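Local coordinates for ADP-ribose pyrophosphatase (PDB 3O8S), which probably hydrolyses ADP-ribose or a related nucleoside diphosphate derivative at its pyrophosphate linkage, as a member of the NUDIX hydrolase family, at residues L71-A76 with D108-E113; D81-V86 with D174-L179; Q87-L92 with E164-G169; A129-H134 with K147-C152. All coordinates share one frame; numbering follows the deposited sequence.

Contact 1 (L71-A76 with D108-E113). With EDO (1,2-ethanediol), chain F.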
loop_
_atom_site.group_PDB
_atom_site.type_symbol
_atom_site.label_atom_id
_atom_site.label_comp_id
_atom_site.label_asym_id
_atom_site.label_seq_id
_atom_site.Cartn_x
_atom_site.Cartn_y
_atom_site.Cartn_z
ATOM N N LEU A 71 2.713 -10.203 -1.260
ATOM C CA LEU A 71 2.971 -8.979 -0.504
ATOM C C LEU A 71 4.240 -9.095 0.325
ATOM O O LEU A 71 4.383 -10.042 1.093
ATOM C CB LEU A 71 1.793 -8.659 0.438
ATOM C CG LEU A 71 0.884 -7.457 0.131
ATOM C CD1 LEU A 71 -0.024 -7.174 1.304
ATOM C CD2 LEU A 71 1.670 -6.197 -0.155
ATOM N N ASP A 72 5.142 -8.115 0.193
ATOM C CA ASP A 72 6.376 -8.030 0.964
ATOM C C ASP A 72 6.354 -6.745 1.787
ATOM O O ASP A 72 5.996 -5.690 1.266
ATOM C CB ASP A 72 7.610 -8.072 0.052
ATOM C CG ASP A 72 8.931 -7.968 0.795
ATOM O OD1 ASP A 72 9.279 -8.917 1.513
ATOM O OD2 ASP A 72 9.622 -6.942 0.632
ATOM N N THR A 73 6.675 -6.842 3.078
ATOM C CA THR A 73 6.702 -5.669 3.946
ATOM C C THR A 73 8.136 -5.428 4.373
ATOM O O THR A 73 8.881 -6.382 4.563
ATOM C CB THR A 73 5.737 -5.806 5.119
ATOM O OG1 THR A 73 6.053 -6.971 5.875
ATOM C CG2 THR A 73 4.279 -5.838 4.674
ATOM N N ARG A 74 8.549 -4.159 4.423
ATOM C CA ARG A 74 9.897 -3.751 4.852
ATOM C C ARG A 74 9.774 -2.632 5.843
ATOM O O ARG A 74 9.029 -1.667 5.588
ATOM C CB ARG A 74 10.783 -3.313 3.668
ATOM C CG ARG A 74 11.124 -4.411 2.651
ATOM C CD ARG A 74 12.193 -5.375 3.129
ATOM N NE ARG A 74 11.874 -6.736 2.694
ATOM C CZ ARG A 74 12.444 -7.840 3.165
ATOM N NH1 ARG A 74 13.407 -7.764 4.074
ATOM N NH2 ARG A 74 12.067 -9.030 2.717
ATOM N N ALA A 75 10.482 -2.742 6.977
ATOM C CA ALA A 75 10.446 -1.697 8.001
ATOM C C ALA A 75 11.696 -0.827 7.941
ATOM O O ALA A 75 12.804 -1.347 7.921
ATOM C CB ALA A 75 10.298 -2.310 9.385
ATOM N N ALA A 76 11.508 0.494 7.896
ATOM C CA ALA A 76 12.602 1.476 7.877
ATOM C C ALA A 76 12.639 2.183 9.232
ATOM O O ALA A 76 11.705 2.898 9.561
ATOM C CB ALA A 76 12.380 2.478 6.754
ATOM N N ASP A 108 0.598 -5.104 11.493
ATOM C CA ASP A 108 0.892 -6.146 12.481
ATOM C C ASP A 108 2.077 -6.984 12.033
ATOM O O ASP A 108 2.939 -7.334 12.853
ATOM C CB ASP A 108 -0.344 -7.044 12.748
ATOM C CG ASP A 108 -1.515 -6.335 13.415
ATOM O OD1 ASP A 108 -1.278 -5.335 14.134
ATOM O OD2 ASP A 108 -2.670 -6.783 13.221
ATOM N N ASN A 109 2.127 -7.283 10.725
ATOM C CA ASN A 109 3.181 -8.073 10.119
ATOM C C ASN A 109 4.571 -7.388 10.242
ATOM O O ASN A 109 5.500 -8.064 10.683
ATOM C CB ASN A 109 2.844 -8.371 8.665
ATOM C CG ASN A 109 3.673 -9.464 8.084
ATOM O OD1 ASN A 109 3.426 -10.651 8.303
ATOM N ND2 ASN A 109 4.679 -9.080 7.331
ATOM N N VAL A 110 4.716 -6.071 9.898
ATOM C CA VAL A 110 6.034 -5.400 10.010
ATOM C C VAL A 110 6.521 -5.352 11.452
ATOM O O VAL A 110 7.681 -5.642 11.696
ATOM C CB VAL A 110 6.190 -3.979 9.378
ATOM C CG1 VAL A 110 6.382 -4.050 7.895
ATOM C CG2 VAL A 110 5.078 -3.019 9.761
ATOM N N VAL A 111 5.652 -4.954 12.383
ATOM C CA VAL A 111 5.956 -4.856 13.813
ATOM C C VAL A 111 6.439 -6.215 14.371
ATOM O O VAL A 111 7.406 -6.235 15.136
ATOM C CB VAL A 111 4.731 -4.313 14.596
ATOM C CG1 VAL A 111 4.947 -4.383 16.108
ATOM C CG2 VAL A 111 4.401 -2.886 14.158
ATOM N N LYS A 112 5.760 -7.332 14.013
ATOM C CA LYS A 112 6.136 -8.663 14.487
ATOM C C LYS A 112 7.469 -9.088 13.864
ATOM O O LYS A 112 8.296 -9.682 14.550
ATOM C CB LYS A 112 5.036 -9.713 14.196
ATOM N N GLU A 113 7.681 -8.764 12.573
ATOM C CA GLU A 113 8.918 -9.093 11.867
ATOM C C GLU A 113 10.106 -8.342 12.437
ATOM O O GLU A 113 11.193 -8.899 12.454
ATOM C CB GLU A 113 8.795 -8.796 10.378
ATOM C CG GLU A 113 8.128 -9.914 9.601
ATOM C CD GLU A 113 7.648 -9.506 8.224
ATOM O OE1 GLU A 113 7.616 -8.287 7.930
ATOM O OE2 GLU A 113 7.270 -10.409 7.445
HETATM C C1 EDO F . 15.560 -11.082 6.975
HETATM O O1 EDO F . 14.567 -12.085 6.734
HETATM C C2 EDO F . 15.064 -9.752 6.429
HETATM O O2 EDO F . 15.427 -9.625 5.053
#
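The Nudix helix lies against strand 71-76 here, through Thr73 and Ala75 on the strand and Asn109, Val110 and Glu113 on the helix. The assignment rests on sequence: Gly98, Glu113 and Glu117 fall at glycine and glutamate positions of the Nudix signature, so Glu113 belongs to the segment that in relatives supplies metal ligands. The two axes approach to 8.2 Å, close enough for short side chains to bridge them. Thr73 carries its hydroxyl between the backbone N and the carbonyl carbon (chi1 58°), and OG1 thereby faces the helix. Asn109 ND2 donates to Thr73 OG1 at 2.9 Å; the bond is bent (135° at the hydrogen), yet OG1 lies nearly in the amide plane. The other end of that amide, OD1, is bonded to the backbone N of Asp101, which fixes the amide's rotation. Glu113 comes close to the same hydroxyl, OE1 lying 2.9 Å from Thr73 OG1, and the two side chains cross at about a right angle. Beside the polar group, Val110 CG1 presses on Thr73 CB at 3.3 Å, tighter than usual for carbons, and Val110 CB meets Ala75 CB at 4.4 Å. Across the strand from the helix, Arg74 grips Asp72 side-on: NE reaches OD2 at 3.1 Å, in the guanidinium plane, and NH2 reaches OD1. Since Thr73 OG1 is also bonded to Gly98 O, one buried hydroxyl links strand 70-79, the neighbouring strand 93-99 and the helix, held by Asn109 and Gly98 with the Glu113 carboxylate beside it.

Contact 2 (D81-V86 with D174-L179)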
loop_
_atom_site.group_PDB
_atom_site.type_symbol
_atom_site.label_atom_id
_atom_site.label_comp_id
_atom_site.label_asym_id
_atom_site.label_seq_id
_atom_site.Cartn_x
_atom_site.Cartn_y
_atom_site.Cartn_z
ATOM N N ASP A 81 19.348 9.671 11.868
ATOM C CA ASP A 81 19.250 9.560 10.413
ATOM C C ASP A 81 20.062 8.346 9.859
ATOM O O ASP A 81 20.306 8.278 8.655
ATOM C CB ASP A 81 19.643 10.884 9.717
ATOM C CG ASP A 81 18.631 12.019 9.861
ATOM O OD1 ASP A 81 17.433 11.731 10.091
ATOM O OD2 ASP A 81 19.022 13.184 9.680
ATOM N N LYS A 82 20.456 7.387 10.737
ATOM C CA LYS A 82 21.096 6.123 10.363
ATOM C C LYS A 82 19.992 5.059 10.284
ATOM O O LYS A 82 19.113 5.049 11.149
ATOM C CB LYS A 82 22.194 5.716 11.351
ATOM C CG LYS A 82 23.445 6.567 11.299
ATOM C CD LYS A 82 24.458 6.059 12.318
ATOM C CE LYS A 82 25.755 6.828 12.299
ATOM N NZ LYS A 82 26.840 6.081 12.992
ATOM N N ILE A 83 20.017 4.173 9.256
ATOM C CA ILE A 83 18.932 3.197 9.094
ATOM C C ILE A 83 19.249 1.836 9.749
ATOM O O ILE A 83 20.391 1.382 9.695
ATOM C CB ILE A 83 18.559 3.037 7.588
ATOM C CG1 ILE A 83 17.134 2.426 7.431
ATOM C CG2 ILE A 83 19.679 2.259 6.773
ATOM C CD1 ILE A 83 16.451 2.710 6.085
ATOM N N LEU A 84 18.226 1.161 10.327
ATOM C CA LEU A 84 18.461 -0.173 10.888
ATOM C C LEU A 84 18.438 -1.261 9.779
ATOM O O LEU A 84 17.456 -1.395 9.030
ATOM C CB LEU A 84 17.487 -0.557 12.019
ATOM C CG LEU A 84 17.765 -1.986 12.538
ATOM C CD1 LEU A 84 18.628 -2.024 13.787
ATOM C CD2 LEU A 84 16.532 -2.820 12.577
ATOM N N LEU A 85 19.504 -2.060 9.723
ATOM C CA LEU A 85 19.632 -3.177 8.775
ATOM C C LEU A 85 19.937 -4.447 9.537
ATOM O O LEU A 85 20.591 -4.397 10.580
ATOM C CB LEU A 85 20.709 -2.922 7.694
ATOM C CG LEU A 85 20.492 -1.690 6.799
ATOM C CD1 LEU A 85 21.741 -1.326 6.070
ATOM C CD2 LEU A 85 19.313 -1.856 5.847
ATOM N N VAL A 86 19.423 -5.575 9.034
ATOM C CA VAL A 86 19.638 -6.898 9.610
ATOM C C VAL A 86 20.427 -7.734 8.609
ATOM O O VAL A 86 20.219 -7.620 7.392
ATOM C CB VAL A 86 18.342 -7.603 10.095
ATOM C CG1 VAL A 86 17.795 -6.932 11.356
ATOM C CG2 VAL A 86 17.272 -7.672 9.002
ATOM N N ASP A 174 25.659 7.030 3.676
ATOM C CA ASP A 174 26.903 7.346 2.973
ATOM C C ASP A 174 27.912 6.206 3.140
ATOM O O ASP A 174 28.923 6.182 2.437
ATOM C CB ASP A 174 27.499 8.678 3.480
ATOM C CG ASP A 174 26.533 9.857 3.463
ATOM O OD1 ASP A 174 25.880 10.087 2.408
ATOM O OD2 ASP A 174 26.428 10.550 4.499
ATOM N N ASP A 175 27.644 5.261 4.067
ATOM C CA ASP A 175 28.532 4.124 4.322
ATOM C C ASP A 175 27.696 2.859 4.636
ATOM O O ASP A 175 27.708 2.329 5.748
ATOM C CB ASP A 175 29.536 4.470 5.443
ATOM C CG ASP A 175 30.582 3.416 5.726
ATOM O OD1 ASP A 175 31.043 2.760 4.764
ATOM O OD2 ASP A 175 30.934 3.239 6.909
ATOM N N LEU A 176 26.954 2.395 3.627
ATOM C CA LEU A 176 26.085 1.229 3.749
ATOM C C LEU A 176 26.878 -0.098 3.662
ATOM O O LEU A 176 27.900 -0.172 2.962
ATOM C CB LEU A 176 24.994 1.269 2.663
ATOM C CG LEU A 176 23.890 2.326 2.829
ATOM C CD1 LEU A 176 23.128 2.538 1.523
ATOM C CD2 LEU A 176 22.945 1.978 3.973
ATOM N N PRO A 177 26.401 -1.165 4.350
ATOM C CA PRO A 177 27.075 -2.470 4.239
ATOM C C PRO A 177 26.599 -3.190 2.955
ATOM O O PRO A 177 25.731 -2.619 2.272
ATOM C CB PRO A 177 26.645 -3.178 5.526
ATOM C CG PRO A 177 25.285 -2.630 5.811
ATOM C CD PRO A 177 25.200 -1.252 5.208
ATOM N N PRO A 178 27.104 -4.396 2.560
ATOM C CA PRO A 178 26.590 -5.015 1.312
ATOM C C PRO A 178 25.103 -5.345 1.440
ATOM O O PRO A 178 24.682 -5.929 2.437
ATOM C CB PRO A 178 27.461 -6.267 1.110
ATOM C CG PRO A 178 28.180 -6.480 2.386
ATOM C CD PRO A 178 28.148 -5.223 3.202
ATOM N N LEU A 179 24.305 -4.916 0.461
ATOM C CA LEU A 179 22.855 -5.050 0.512
ATOM C C LEU A 179 22.292 -6.187 -0.310
ATOM O O LEU A 179 22.807 -6.500 -1.375
ATOM C CB LEU A 179 22.182 -3.752 0.018
ATOM C CG LEU A 179 22.291 -2.474 0.863
ATOM C CD1 LEU A 179 21.762 -1.285 0.061
ATOM C CD2 LEU A 179 21.482 -2.581 2.163
#
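Leu85 turns its CG anti to its own carbonyl carbon (chi1 -60°) and its CD1 anti to CA (chi2 164°), which delivers that one methyl to Leu176, Pro177 and Leu179. Leu176 and Leu179 have the same first-torsion arrangement, CG beside the backbone N, and each presents CD2. Neither side chain starts out toward the strand, and it is the branch end that makes the approach. The closest meeting is between Leu85 CD1 and Pro177 CD, at 3.6 Å, with Pro177 CG at 3.8 Å from the same Leu85 CD1: the methyl rests against the CG-CD side of the pyrrolidine ring. Leu176 CD2 lies 4.1 Å from Leu85 CD1, and Leu179 CD2 is at an equal 4.1 Å from that atom. Two residues earlier on the strand, Ile83 CG2 meets Leu176 CD2 at 4.3 Å, so the Leu176 methyl touches two alternate strand residues that project on one face of the sheet. The backbones stay well apart, the nearest CA pair being Leu85 and Pro177 at 8.7 Å. In the Nudix fold this joins strand 82-87 to the loop between strand 167-171 and helix 186-197. Leu189 of that helix touches Ile83, Leu176 and Leu179, while Trp93 and Phe171 pack on both Leu85 and Pro177. Every meeting between the segments is carbon on carbon, which implies a loop held to the sheet by hydrophobic burial and shape; a backbone bond between Pro178 and Trp93 adds a directional tie beside it.

Contact 3 (Q87-L92 with E164-G169). With EDO (1,2-ethanediol), chain C.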
loop_
_atom_site.group_PDB
_atom_site.type_symbol
_atom_site.label_atom_id
_atom_site.label_comp_id
_atom_site.label_asym_id
_atom_site.label_seq_id
_atom_site.Cartn_x
_atom_site.Cartn_y
_atom_site.Cartn_z
ATOM N N GLN A 87 21.361 -8.540 9.119
ATOM C CA GLN A 87 22.217 -9.378 8.287
ATOM C C GLN A 87 21.729 -10.815 8.288
ATOM O O GLN A 87 21.408 -11.361 9.349
ATOM C CB GLN A 87 23.664 -9.313 8.787
ATOM C CG GLN A 87 24.688 -9.876 7.807
ATOM C CD GLN A 87 26.067 -9.948 8.402
ATOM O OE1 GLN A 87 26.240 -10.196 9.596
ATOM N NE2 GLN A 87 27.078 -9.731 7.577
ATOM N N GLU A 88 21.736 -11.443 7.093
ATOM C CA GLU A 88 21.326 -12.825 6.894
ATOM C C GLU A 88 22.546 -13.742 6.739
ATOM O O GLU A 88 23.661 -13.239 6.585
ATOM C CB GLU A 88 20.402 -12.921 5.677
ATOM C CG GLU A 88 18.993 -12.464 5.981
ATOM C CD GLU A 88 18.101 -12.415 4.761
ATOM O OE1 GLU A 88 18.291 -11.505 3.923
ATOM O OE2 GLU A 88 17.194 -13.272 4.655
ATOM N N ASN A 89 22.333 -15.086 6.786
ATOM C CA ASN A 89 23.386 -16.124 6.690
ATOM C C ASN A 89 24.381 -15.888 5.534
ATOM O O ASN A 89 25.571 -16.131 5.713
ATOM C CB ASN A 89 22.776 -17.528 6.541
ATOM C CG ASN A 89 22.106 -18.084 7.778
ATOM O OD1 ASN A 89 22.194 -17.535 8.883
ATOM N ND2 ASN A 89 21.424 -19.209 7.616
ATOM N N ASP A 90 23.895 -15.386 4.380
ATOM C CA ASP A 90 24.684 -15.077 3.187
ATOM C C ASP A 90 25.556 -13.788 3.315
ATOM O O ASP A 90 26.257 -13.433 2.368
ATOM C CB ASP A 90 23.757 -14.965 1.969
ATOM C CG ASP A 90 22.528 -14.097 2.182
ATOM O OD1 ASP A 90 21.630 -14.515 2.947
ATOM O OD2 ASP A 90 22.438 -13.036 1.538
ATOM N N GLY A 91 25.512 -13.124 4.469
ATOM C CA GLY A 91 26.276 -11.905 4.743
ATOM C C GLY A 91 25.730 -10.598 4.180
ATOM O O GLY A 91 26.392 -9.561 4.295
ATOM N N LEU A 92 24.554 -10.636 3.526
ATOM C CA LEU A 92 23.921 -9.439 2.961
ATOM C C LEU A 92 22.978 -8.801 3.976
ATOM O O LEU A 92 22.463 -9.480 4.874
ATOM C CB LEU A 92 23.184 -9.719 1.640
ATOM C CG LEU A 92 24.046 -10.254 0.472
ATOM C CD1 LEU A 92 23.161 -10.650 -0.679
ATOM C CD2 LEU A 92 25.082 -9.224 0.001
ATOM N N GLU A 164 16.309 -16.388 11.703
ATOM C CA GLU A 164 16.220 -15.604 10.473
ATOM C C GLU A 164 17.454 -14.737 10.196
ATOM O O GLU A 164 17.858 -14.629 9.038
ATOM C CB GLU A 164 14.970 -14.704 10.500
ATOM C CG GLU A 164 13.677 -15.457 10.221
ATOM C CD GLU A 164 12.443 -14.917 10.918
ATOM O OE1 GLU A 164 12.008 -13.794 10.578
ATOM O OE2 GLU A 164 11.884 -15.638 11.776
ATOM N N THR A 165 17.997 -14.054 11.223
ATOM C CA THR A 165 19.111 -13.112 11.055
ATOM C C THR A 165 20.212 -13.401 12.053
ATOM O O THR A 165 19.981 -14.117 13.034
ATOM C CB THR A 165 18.616 -11.648 11.166
ATOM O OG1 THR A 165 18.201 -11.370 12.506
ATOM C CG2 THR A 165 17.529 -11.322 10.171
ATOM N N VAL A 166 21.415 -12.839 11.806
ATOM C CA VAL A 166 22.614 -13.139 12.613
ATOM C C VAL A 166 23.254 -11.880 13.248
ATOM O O VAL A 166 24.070 -12.018 14.155
ATOM C CB VAL A 166 23.654 -13.961 11.780
ATOM C CG1 VAL A 166 23.122 -15.360 11.478
ATOM C CG2 VAL A 166 24.046 -13.252 10.477
ATOM N N ALA A 167 22.856 -10.669 12.796
ATOM C CA ALA A 167 23.323 -9.365 13.304
ATOM C C ALA A 167 22.399 -8.238 12.837
ATOM O O ALA A 167 21.545 -8.444 11.971
ATOM C CB ALA A 167 24.755 -9.092 12.850
ATOM N N SER A 168 22.574 -7.048 13.429
ATOM C CA SER A 168 21.831 -5.826 13.135
ATOM C C SER A 168 22.677 -4.607 13.505
ATOM O O SER A 168 23.623 -4.721 14.276
ATOM C CB SER A 168 20.506 -5.802 13.886
ATOM O OG SER A 168 20.771 -5.639 15.268
ATOM N N GLY A 169 22.361 -3.469 12.924
ATOM C CA GLY A 169 23.108 -2.254 13.192
ATOM C C GLY A 169 22.488 -1.042 12.544
ATOM O O GLY A 169 21.644 -1.176 11.655
HETATM C C1 EDO C . 19.364 -3.919 17.677
HETATM O O1 EDO C . 18.721 -4.363 16.453
HETATM C C2 EDO C . 19.677 -2.425 17.750
HETATM O O2 EDO C . 20.827 -2.126 16.954
#
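Gln87 meets Val166 and Ala167 at the end of a sheet strand of the Nudix fold, just where the chain enters a type I beta turn from Glu88 to Gly91. Its CB lies 3.9 Å from Ala167 O. CG stands anti to the backbone N (chi1 -166°) and the chain continues extended, carrying the amide across Val166 at an oblique angle. At the tip the two atoms part company: OE1 lies 3.7 Å from Ala167 CB and also touches Val166 CG2, whereas NE2 turns back to the turn and makes a weak bond, 3.4 Å long, to Gly91 O. Trp93 also packs on this side chain. The backbone of Gln87 ties both segments. Its N donates to Ala167 O at 2.9 Å, and its O accepts from Val166 N at 2.9 Å. Next along, Glu88 lays CG near Glu164 O while its carboxylate forms a salt bridge with Lys183, and Thr165 OG1 bonds to Glu117 O. At the surface, Asn89 crosses Val166 at about a right angle, its OD1 3.5 Å from Val166 CG1.

Contact 4 (A129-H134 with K147-C152)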
loop_
_atom_site.group_PDB
_atom_site.type_symbol
_atom_site.label_atom_id
_atom_site.label_comp_id
_atom_site.label_asym_id
_atom_site.label_seq_id
_atom_site.Cartn_x
_atom_site.Cartn_y
_atom_site.Cartn_z
ATOM N N ALA A 129 6.272 3.833 0.536
ATOM C CA ALA A 129 6.024 3.397 -0.838
ATOM C C ALA A 129 5.430 2.008 -0.899
ATOM O O ALA A 129 5.671 1.212 0.003
ATOM C CB ALA A 129 7.336 3.407 -1.598
ATOM N N ILE A 130 4.630 1.741 -1.955
ATOM C CA ILE A 130 4.039 0.453 -2.360
ATOM C C ILE A 130 4.588 0.229 -3.756
ATOM O O ILE A 130 4.135 0.869 -4.695
ATOM C CB ILE A 130 2.494 0.415 -2.303
ATOM C CG1 ILE A 130 1.970 0.934 -0.984
ATOM C CG2 ILE A 130 1.934 -0.966 -2.623
ATOM C CD1 ILE A 130 1.044 1.981 -1.216
ATOM N N LEU A 131 5.608 -0.615 -3.892
ATOM C CA LEU A 131 6.284 -0.715 -5.163
ATOM C C LEU A 131 6.304 -2.092 -5.754
ATOM O O LEU A 131 6.467 -3.083 -5.068
ATOM C CB LEU A 131 7.743 -0.222 -4.994
ATOM C CG LEU A 131 7.939 1.238 -4.586
ATOM C CD1 LEU A 131 9.350 1.472 -4.076
ATOM C CD2 LEU A 131 7.564 2.199 -5.734
ATOM N N ASP A 132 6.216 -2.129 -7.062
ATOM C CA ASP A 132 6.292 -3.352 -7.814
ATOM C C ASP A 132 7.767 -3.767 -7.904
ATOM O O ASP A 132 8.577 -3.012 -8.453
ATOM C CB ASP A 132 5.664 -3.123 -9.188
ATOM C CG ASP A 132 5.732 -4.318 -10.083
ATOM O OD1 ASP A 132 5.016 -5.304 -9.811
ATOM O OD2 ASP A 132 6.507 -4.279 -11.048
ATOM N N LYS A 133 8.121 -4.925 -7.300
ATOM C CA LYS A 133 9.474 -5.508 -7.312
ATOM C C LYS A 133 10.098 -5.506 -8.728
ATOM O O LYS A 133 11.235 -5.055 -8.881
ATOM C CB LYS A 133 9.466 -6.951 -6.767
ATOM C CG LYS A 133 10.870 -7.511 -6.548
ATOM C CD LYS A 133 10.856 -8.947 -6.089
ATOM C CE LYS A 133 12.249 -9.437 -5.775
ATOM N NZ LYS A 133 12.259 -10.894 -5.496
ATOM N N HIS A 134 9.343 -5.973 -9.749
ATOM C CA HIS A 134 9.812 -6.053 -11.143
ATOM C C HIS A 134 10.288 -4.697 -11.694
ATOM O O HIS A 134 11.244 -4.663 -12.463
ATOM C CB HIS A 134 8.718 -6.621 -12.052
ATOM C CG HIS A 134 9.166 -6.875 -13.456
ATOM N ND1 HIS A 134 8.601 -6.201 -14.526
ATOM C CD2 HIS A 134 10.120 -7.717 -13.923
ATOM C CE1 HIS A 134 9.214 -6.662 -15.608
ATOM N NE2 HIS A 134 10.136 -7.577 -15.295
ATOM N N LYS A 147 5.875 -4.576 -2.963
ATOM C CA LYS A 147 6.668 -4.295 -1.771
ATOM C C LYS A 147 6.145 -3.086 -1.048
ATOM O O LYS A 147 6.074 -2.008 -1.643
ATOM C CB LYS A 147 8.138 -4.073 -2.136
ATOM C CG LYS A 147 8.827 -5.262 -2.768
ATOM C CD LYS A 147 10.188 -4.811 -3.230
ATOM C CE LYS A 147 11.316 -5.564 -2.591
ATOM N NZ LYS A 147 11.275 -5.482 -1.120
ATOM N N VAL A 148 5.822 -3.235 0.238
ATOM C CA VAL A 148 5.340 -2.103 1.054
ATOM C C VAL A 148 6.463 -1.698 2.025
ATOM O O VAL A 148 6.864 -2.499 2.867
ATOM C CB VAL A 148 4.024 -2.440 1.809
ATOM C CG1 VAL A 148 3.468 -1.212 2.525
ATOM C CG2 VAL A 148 2.971 -3.012 0.864
ATOM N N PHE A 149 7.003 -0.482 1.862
ATOM C CA PHE A 149 8.017 0.090 2.740
ATOM C C PHE A 149 7.294 0.902 3.787
ATOM O O PHE A 149 6.553 1.809 3.434
ATOM C CB PHE A 149 9.018 0.933 1.948
ATOM C CG PHE A 149 9.949 0.101 1.096
ATOM C CD1 PHE A 149 9.564 -0.325 -0.173
ATOM C CD2 PHE A 149 11.204 -0.280 1.575
ATOM C CE1 PHE A 149 10.417 -1.092 -0.952
ATOM C CE2 PHE A 149 12.064 -1.042 0.789
ATOM C CZ PHE A 149 11.663 -1.443 -0.466
ATOM N N ILE A 150 7.465 0.543 5.069
ATOM C CA ILE A 150 6.809 1.190 6.191
ATOM C C ILE A 150 7.855 1.894 7.064
ATOM O O ILE A 150 8.809 1.260 7.524
ATOM C CB ILE A 150 5.968 0.162 7.027
ATOM C CG1 ILE A 150 4.949 -0.657 6.138
ATOM C CG2 ILE A 150 5.302 0.810 8.285
ATOM C CD1 ILE A 150 3.750 0.104 5.671
ATOM N N LEU A 151 7.643 3.195 7.325
ATOM C CA LEU A 151 8.509 3.915 8.227
ATOM C C LEU A 151 8.019 3.597 9.634
ATOM O O LEU A 151 6.820 3.659 9.885
ATOM C CB LEU A 151 8.549 5.414 7.917
ATOM C CG LEU A 151 9.217 6.314 8.952
ATOM C CD1 LEU A 151 10.750 6.213 8.855
ATOM C CD2 LEU A 151 8.755 7.752 8.784
ATOM N N CYS A 152 8.934 3.125 10.493
ATOM C CA CYS A 152 8.646 2.738 11.869
ATOM C C CYS A 152 9.460 3.575 12.799
ATOM O O CYS A 152 10.589 3.963 12.501
ATOM C CB CYS A 152 8.902 1.254 12.123
ATOM S SG CYS A 152 7.934 0.116 11.093
#
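Backbone hydrogen bonds tie Ala129 and Leu131 to Phe149 and Lys147, as two antiparallel strands of the Nudix sheet run side by side with their short axes 156° apart. Leu131 and Lys147 form a hydrogen-bonded pair: Leu131 N donates to Lys147 O at 2.7 Å, and Lys147 N returns a bond to Leu131 O at 2.6 Å. Phe149 N reaches Ala129 O at 2.8 Å with little bend (162° at the hydrogen). Between these pairs, Ile130 and Val148 face each other as a non-hydrogen-bonded pair, where weaker CA-H...O contacts fill in: Ile130 CA sits 3.3 Å from Lys147 O, and Val148 CA approaches Ala129 O. The apolar contacts divide between the two faces. On one, Ile130 and Val148 lie side by side pointing the same way, touching through CG2 of each at 4.2 Å. On the other, Phe149 turns its CG anti to the carbonyl carbon (chi1 -72°), and its CE1 meets Leu131 CD1 at 4.2 Å, the side chains roughly perpendicular, while Ala129 O lies at the ring edge. Aliphatic contact continues past the strand end, where Lys147 CD rests 4.2 Å from Lys133 CB. The charged end of Lys147 is held outside the pair, by Lys183 O and by a salt bridge to Asp72. Strand 70-79 flanks 147-152, with Leu71 on Val148 and Arg74 on Phe149; strand 204-205 bonds to Ile130; and helix 186-197 covers the Ala129, Leu131 and Phe149 face through Leu191 and Gln188. On the other face, Ile130 packs on Val127 of the second subunit.

In the fold
All four contacts reach one curved, mixed sheet. Contacts 1 and 4 are the closest pair, centres 10 Å apart, and share a parallel strand pairing in which Asp72 O lies 2.7 Å from Val148 N, a probable hydrogen bond. Contacts 2 and 3, with centres about 12 Å apart, meet along strands 82-87 and 167-171, where Leu85 N is 3.0 Å from Gly169 O. Contact 1 touches contact 2 through Ala76 CB and Ile83 CD1 at 4.1 Å, although their centres are 18 Å apart. Contacts 3 and 4, with centres about 21 Å apart, do not touch. The Nudix helix, presumably the metal-binding element, belongs to contact 1; contacts 1 and 4 also reach the second subunit.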